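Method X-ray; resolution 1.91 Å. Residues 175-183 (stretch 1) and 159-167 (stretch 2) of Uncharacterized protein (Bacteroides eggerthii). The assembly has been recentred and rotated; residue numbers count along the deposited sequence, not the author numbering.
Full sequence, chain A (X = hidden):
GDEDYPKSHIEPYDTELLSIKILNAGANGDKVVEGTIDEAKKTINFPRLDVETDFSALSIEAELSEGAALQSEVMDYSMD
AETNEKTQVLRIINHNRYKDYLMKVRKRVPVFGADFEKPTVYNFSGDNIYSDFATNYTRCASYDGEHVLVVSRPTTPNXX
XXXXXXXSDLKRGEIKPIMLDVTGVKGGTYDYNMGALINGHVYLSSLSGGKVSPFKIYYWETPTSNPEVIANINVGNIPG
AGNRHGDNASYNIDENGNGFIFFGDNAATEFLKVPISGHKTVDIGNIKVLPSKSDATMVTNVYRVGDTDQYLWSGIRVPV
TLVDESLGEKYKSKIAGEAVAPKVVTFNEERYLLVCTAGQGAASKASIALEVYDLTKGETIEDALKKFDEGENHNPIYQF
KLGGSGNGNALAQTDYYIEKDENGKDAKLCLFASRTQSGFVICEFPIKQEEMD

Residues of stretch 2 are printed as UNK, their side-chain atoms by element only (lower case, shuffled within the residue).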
ATOM      1  N   ILE A 175      -1.476 -24.595   1.774  1.00 53.21           N
ATOM      2  CA  ILE A 175      -2.776 -24.272   1.169  1.00 52.57           C
ATOM      3  C   ILE A 175      -3.820 -25.220   1.780  1.00 50.85           C
ATOM      4  O   ILE A 175      -3.812 -26.423   1.514  1.00 56.02           O
ATOM      5  CB  ILE A 175      -2.682 -24.389  -0.365  1.00 51.23           C
ATOM      6  CG1 ILE A 175      -1.822 -23.234  -0.902  1.00 57.91           C
ATOM      7  CG2 ILE A 175      -4.066 -24.392  -1.010  1.00 45.30           C
ATOM      8  CD1 ILE A 175      -1.622 -23.255  -2.404  1.00 59.44           C
ATOM      9  N   LYS A 176      -4.654 -24.664   2.658  1.00 45.70           N
ATOM     10  CA  LYS A 176      -5.724 -25.364   3.371  1.00 47.56           C
ATOM     11  C   LYS A 176      -7.046 -24.566   3.272  1.00 47.15           C
ATOM     12  O   LYS A 176      -7.364 -23.792   4.165  1.00 50.89           O
ATOM     13  CB  LYS A 176      -5.308 -25.558   4.817  1.00 54.14           C
ATOM     14  CG  LYS A 176      -3.990 -26.354   4.958  1.00 68.14           C
ATOM     15  CD  LYS A 176      -3.453 -26.432   6.391  1.00 80.19           C
ATOM     16  CE  LYS A 176      -4.198 -27.442   7.242  1.00 87.63           C
ATOM     17  NZ  LYS A 176      -3.531 -27.632   8.562  1.00 99.43           N
ATOM     18  N   PRO A 177      -7.815 -24.790   2.186  1.00 46.18           N
ATOM     19  CA  PRO A 177      -9.071 -24.093   1.947  1.00 47.56           C
ATOM     20  C   PRO A 177     -10.117 -24.299   3.004  1.00 49.92           C
ATOM     21  O   PRO A 177     -10.375 -25.410   3.437  1.00 47.34           O
ATOM     22  CB  PRO A 177      -9.545 -24.656   0.597  1.00 46.89           C
ATOM     23  CG  PRO A 177      -8.271 -25.061  -0.091  1.00 52.91           C
ATOM     24  CD  PRO A 177      -7.427 -25.608   1.010  1.00 54.33           C
ATOM     25  N   ILE A 178     -10.707 -23.205   3.448  1.00 49.34           N
ATOM     26  CA  ILE A 178     -11.796 -23.242   4.386  1.00 44.73           C
ATOM     27  C   ILE A 178     -12.971 -22.859   3.488  1.00 45.30           C
ATOM     28  O   ILE A 178     -13.118 -21.681   3.124  1.00 40.73           O
ATOM     29  CB  ILE A 178     -11.573 -22.222   5.518  1.00 51.36           C
ATOM     30  CG1 ILE A 178     -10.271 -22.513   6.307  1.00 58.36           C
ATOM     31  CG2 ILE A 178     -12.770 -22.201   6.456  1.00 48.64           C
ATOM     32  CD1 ILE A 178      -9.653 -21.242   6.905  1.00 50.63           C
HETATM   33  N   MSE A 179     -13.787 -23.821   3.083  1.00 43.16           N
HETATM   34  CA  MSE A 179     -14.953 -23.503   2.229  1.00 45.79           C
HETATM   35  C   MSE A 179     -16.118 -22.814   2.986  1.00 39.87           C
HETATM   36  O   MSE A 179     -16.530 -23.239   4.051  1.00 44.08           O
HETATM   37  CB  MSE A 179     -15.499 -24.758   1.510  1.00 47.77           C
HETATM   38  CG  MSE A 179     -15.007 -24.847  -0.009  1.00 54.73           C
HETATM   39 SE   MSE A 179     -13.160 -25.398   0.124  0.75 55.64          SE
HETATM   40  CE  MSE A 179     -12.578 -25.243  -1.795  1.00 50.43           C
ATOM     41  N   LEU A 180     -16.625 -21.734   2.416  1.00 40.42           N
ATOM     42  CA  LEU A 180     -17.809 -21.115   2.907  1.00 39.63           C
ATOM     43  C   LEU A 180     -19.019 -21.984   2.684  1.00 40.03           C
ATOM     44  O   LEU A 180     -19.114 -22.688   1.677  1.00 40.56           O
ATOM     45  CB  LEU A 180     -17.994 -19.792   2.164  1.00 39.05           C
ATOM     46  CG  LEU A 180     -16.962 -18.690   2.463  1.00 43.17           C
ATOM     47  CD1 LEU A 180     -17.174 -17.514   1.492  1.00 42.69           C
ATOM     48  CD2 LEU A 180     -17.025 -18.187   3.923  1.00 41.98           C
ATOM     49  N   ASP A 181     -19.991 -21.881   3.588  1.00 41.84           N
ATOM     50  CA  ASP A 181     -21.305 -22.491   3.385  1.00 42.16           C
ATOM     51  C   ASP A 181     -21.991 -21.734   2.273  1.00 45.46           C
ATOM     52  O   ASP A 181     -22.248 -20.543   2.425  1.00 40.02           O
ATOM     53  CB  ASP A 181     -22.099 -22.438   4.692  1.00 44.91           C
ATOM     54  CG  ASP A 181     -23.457 -23.092   4.597  1.00 52.05           C
ATOM     55  OD1 ASP A 181     -23.939 -23.423   3.491  1.00 46.47           O
ATOM     56  OD2 ASP A 181     -24.057 -23.268   5.668  1.00 61.00           O
ATOM     57  N   VAL A 182     -22.235 -22.399   1.128  1.00 42.04           N
ATOM     58  CA  VAL A 182     -22.890 -21.761  -0.036  1.00 42.11           C
ATOM     59  C   VAL A 182     -24.295 -22.368  -0.277  1.00 41.07           C
ATOM     60  O   VAL A 182     -24.850 -22.258  -1.355  1.00 39.63           O
ATOM     61  CB  VAL A 182     -21.986 -21.735  -1.303  1.00 41.80           C
ATOM     62  CG1 VAL A 182     -20.833 -20.756  -1.137  1.00 42.04           C
ATOM     63  CG2 VAL A 182     -21.469 -23.135  -1.646  1.00 37.98           C
ATOM     64  N   THR A 183     -24.909 -22.954   0.746  1.00 41.86           N
ATOM     65  CA  THR A 183     -26.303 -23.474   0.623  1.00 48.87           C
ATOM     66  C   THR A 183     -27.240 -22.332   0.238  1.00 48.44           C
ATOM     67  O   THR A 183     -27.194 -21.265   0.837  1.00 43.71           O
ATOM     68  CB  THR A 183     -26.788 -24.104   1.930  1.00 52.14           C
ATOM     69  OG1 THR A 183     -25.784 -24.987   2.372  1.00 58.07           O
ATOM     70  CG2 THR A 183     -28.089 -24.936   1.724  1.00 53.33           C
ATOM     71  N   UNK A 159     -12.926 -28.129  -8.779  1.00 38.96           N
ATOM     72  CA  UNK A 159     -14.316 -27.901  -8.367  1.00 41.69           C
ATOM     73  C   UNK A 159     -14.394 -27.260  -6.977  1.00 41.61           C
ATOM     74  O   UNK A 159     -15.182 -27.694  -6.105  1.00 39.08           O
ATOM     75  c   UNK A 159     -16.151 -29.105 -10.801  1.00 47.91           C
ATOM     76  c   UNK A 159     -15.237 -29.682  -9.930  1.00 37.97           C
ATOM     77  c   UNK A 159     -16.224 -29.505 -12.130  1.00 42.03           C
ATOM     78  c   UNK A 159     -14.347 -30.634 -10.428  1.00 37.76           C
ATOM     79  c   UNK A 159     -14.449 -31.079 -11.735  1.00 41.09           C
ATOM     80  c   UNK A 159     -15.142 -29.199  -8.505  1.00 39.96           C
ATOM     81  c   UNK A 159     -15.379 -30.520 -12.591  1.00 41.86           C
ATOM     82  N   UNK A 160     -13.634 -26.173  -6.819  1.00 39.01           N
ATOM     83  CA  UNK A 160     -13.641 -25.361  -5.568  1.00 37.32           C
ATOM     84  C   UNK A 160     -14.725 -24.289  -5.627  1.00 35.43           C
ATOM     85  O   UNK A 160     -14.844 -23.588  -6.621  1.00 42.00           O
ATOM     86  c   UNK A 160     -11.161 -25.549  -4.930  1.00 51.80           C
ATOM     87  n   UNK A 160      -9.859 -27.200  -4.287  1.00 51.11           N
ATOM     88  c   UNK A 160     -11.170 -26.831  -4.487  1.00 52.80           C
ATOM     89  c   UNK A 160     -12.288 -24.637  -5.323  1.00 41.29           C
ATOM     90  c   UNK A 160      -9.075 -26.174  -4.576  1.00 57.97           C
ATOM     91  n   UNK A 160      -9.833 -25.164  -4.970  1.00 48.33           N
ATOM     92  N   UNK A 161     -15.520 -24.230  -4.573  1.00 35.22           N
ATOM     93  CA  UNK A 161     -16.466 -23.105  -4.336  1.00 34.35           C
ATOM     94  C   UNK A 161     -15.697 -22.052  -3.496  1.00 35.47           C
ATOM     95  O   UNK A 161     -14.550 -22.255  -3.099  1.00 38.62           O
ATOM     96  c   UNK A 161     -17.750 -23.643  -3.696  1.00 37.97           C
ATOM     97  o   UNK A 161     -17.388 -24.355  -2.530  1.00 42.47           O
ATOM     98  c   UNK A 161     -18.550 -24.609  -4.660  1.00 36.51           C
ATOM     99  N   UNK A 162     -16.296 -20.861  -3.274  1.00 34.11           N
ATOM    100  CA  UNK A 162     -15.557 -19.786  -2.603  1.00 34.18           C
ATOM    101  C   UNK A 162     -15.033 -20.164  -1.217  1.00 34.22           C
ATOM    102  O   UNK A 162     -15.717 -20.863  -0.446  1.00 40.74           O
ATOM    103  c   UNK A 162     -17.475 -18.917  -3.744  1.00 36.37           C
ATOM    104  c   UNK A 162     -16.589 -18.650  -2.537  1.00 34.70           C
ATOM    105  c   UNK A 162     -17.586 -20.426  -3.791  1.00 35.06           C
ATOM    106  N   UNK A 163     -13.803 -19.755  -0.937  1.00 36.21           N
ATOM    107  CA  UNK A 163     -13.140 -20.198   0.230  1.00 34.64           C
ATOM    108  C   UNK A 163     -12.145 -19.196   0.775  1.00 37.57           C
ATOM    109  O   UNK A 163     -11.777 -18.263   0.114  1.00 37.34           O
ATOM    110  c   UNK A 163     -11.447 -21.489  -1.170  1.00 38.29           C
ATOM    111  c   UNK A 163     -10.078 -21.475  -1.178  1.00 41.12           C
ATOM    112  n   UNK A 163      -9.673 -21.478  -2.498  1.00 37.39           N
ATOM    113  c   UNK A 163     -12.433 -21.535  -0.044  1.00 41.12           C
ATOM    114  n   UNK A 163     -11.850 -21.512  -2.495  1.00 37.58           N
ATOM    115  c   UNK A 163     -10.759 -21.534  -3.266  1.00 42.13           C
ATOM    116  N   UNK A 164     -11.795 -19.414   2.030  1.00 36.61           N
ATOM    117  CA  UNK A 164     -10.773 -18.662   2.741  1.00 40.68           C
ATOM    118  C   UNK A 164      -9.506 -19.511   2.891  1.00 44.10           C
ATOM    119  O   UNK A 164      -9.558 -20.738   2.914  1.00 44.85           O
ATOM    120  c   UNK A 164     -11.292 -18.237   4.114  1.00 43.39           C
ATOM    121  c   UNK A 164     -12.374 -16.067   3.494  1.00 41.53           C
ATOM    122  c   UNK A 164     -13.007 -17.217   5.613  1.00 47.24           C
ATOM    123  c   UNK A 164     -12.563 -17.398   4.164  1.00 42.03           C
ATOM    124  N   UNK A 165      -8.380 -18.827   2.967  1.00 39.91           N
ATOM    125  CA  UNK A 165      -7.084 -19.403   3.232  1.00 44.12           C
ATOM    126  C   UNK A 165      -6.548 -18.588   4.411  1.00 44.83           C
ATOM    127  O   UNK A 165      -6.499 -17.374   4.369  1.00 42.16           O
ATOM    128  c   UNK A 165      -5.792 -19.325  -0.482  1.00 37.59           C
ATOM    129  c   UNK A 165      -6.221 -19.227   2.002  1.00 41.27           C
ATOM    130  c   UNK A 165      -6.478 -21.390   0.729  1.00 37.65           C
ATOM    131  c   UNK A 165      -6.637 -19.865   0.660  1.00 46.07           C
ATOM    132  N   UNK A 166      -6.190 -19.249   5.479  1.00 42.64           N
ATOM    133  CA  UNK A 166      -5.652 -18.563   6.640  1.00 47.63           C
ATOM    134  C   UNK A 166      -4.238 -18.060   6.265  1.00 45.32           C
ATOM    135  O   UNK A 166      -3.396 -18.811   5.746  1.00 40.25           O
ATOM    136  c   UNK A 166      -6.093 -18.980   9.140  1.00 69.84           C
ATOM    137  c   UNK A 166      -5.617 -19.547   7.816  1.00 49.23           C
ATOM    138  c   UNK A 166      -6.181 -21.330  10.204  1.00 94.54           C
ATOM    139  n   UNK A 166      -7.635 -21.530   9.950  1.00 90.43           N
ATOM    140  c   UNK A 166      -5.771 -19.868  10.341  1.00 71.37           C
ATOM    141  N   UNK A 167      -3.997 -16.776   6.461  1.00 43.38           N
ATOM    142  CA  UNK A 167      -2.687 -16.178   6.158  1.00 43.52           C
ATOM    143  C   UNK A 167      -1.531 -16.863   6.924  1.00 45.98           C
ATOM    144  O   UNK A 167      -0.478 -17.117   6.332  1.00 53.06           O
ATOM    145  c   UNK A 167      -1.275 -14.110   6.248  1.00 46.78           C
ATOM    146  c   UNK A 167      -2.696 -14.662   6.377  1.00 45.37           C
ATOM    147  c   UNK A 167      -3.644 -14.028   5.350  1.00 43.65           C
TER
HETATM  148  O   HOH W   1     -17.803 -22.520  -0.717  1.00 43.31           O
HETATM  149  O   HOH W   2      -5.746 -22.045   5.432  1.00 47.67           O

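Position 159 carries seven carbons, one leading into a six-membered ring. Its CA-to-CB bond points away from stretch 1 and it touches nothing there; this is F159.

Position 160 has one carbon and then a five-membered ring of three carbons and two nitrogens. A ring carbon of 160 lies 3.4 Å from CE of M179, a selenomethionine. This is H160, and the ring carbon is its CD2.

At 161 a single carbon carries one oxygen and one carbon, and the oxygen of 161 lies 3.5 Å from M179 CG. This is the fork of T161. T161 OG1 donates to water 1 at 2.6 Å.

Position 162 has three carbons closing a ring onto its own backbone N. Its ring meets two apolar partners, with the CB of 162 4.2 Å from L180 CD1 and the ring carbon bonded to the N of 162 4.2 Å from V182 CG1. It is P162. Lacking an N-H, it still offers its carbonyl: L180 N donates to P162 O at 3.1 Å.

Position 163 is again one carbon and a ring of three carbons and two nitrogens. M179 CE sits over one face of the ring of 163, 4.2 Å from its centroid. This is H163, while H163 ND1 donates to T161 O at 2.9 Å, within the same stretch.

Position 164 has four carbons forked at the second, and its CB lies 4.2 Å from I178 CB. The fork identifies L164.

Position 165 repeats that four-carbon fork. Its CA-to-CB bond points away, yet the end returns: one terminal carbon of 165 is 4.2 Å from both I175 CG2 and P177 CG. It is L165, and that carbon is CD2.

Position 166 is four carbons in a row ending in nitrogen. The chain bends back until the nitrogen ending the side chain of 166 is 3.7 Å from I178 CD1. This is K166.

Position 167 has one carbon bearing two more and is out of reach; it is V167.

The contact is a short antiparallel pairing, extended by other means. I178 and L164 exchange two hydrogen bonds, I178 N to L164 O and L164 N to I178 O, both 2.8 Å; M179 and H163 form the adjoining non-hydrogen-bonded pair. The side chains alternate: I178 and L164 share one face, M179 and H163 the other. Past the pairing, L180 N still donates directly to P162 O, with water 1 alongside donating to P162 O and L180 O, both at 2.7 Å; at the other end water 2 spans K166 N and K176 O, accepting from K166 N at 2.8 Å and donating to K176 O at 2.7 Å. The rule is backbone for register, side chains for the faces, and water beside the last direct bond at one end and in place of one at the other.

Stretch 2, residues 159-167: FHTPHLLKV
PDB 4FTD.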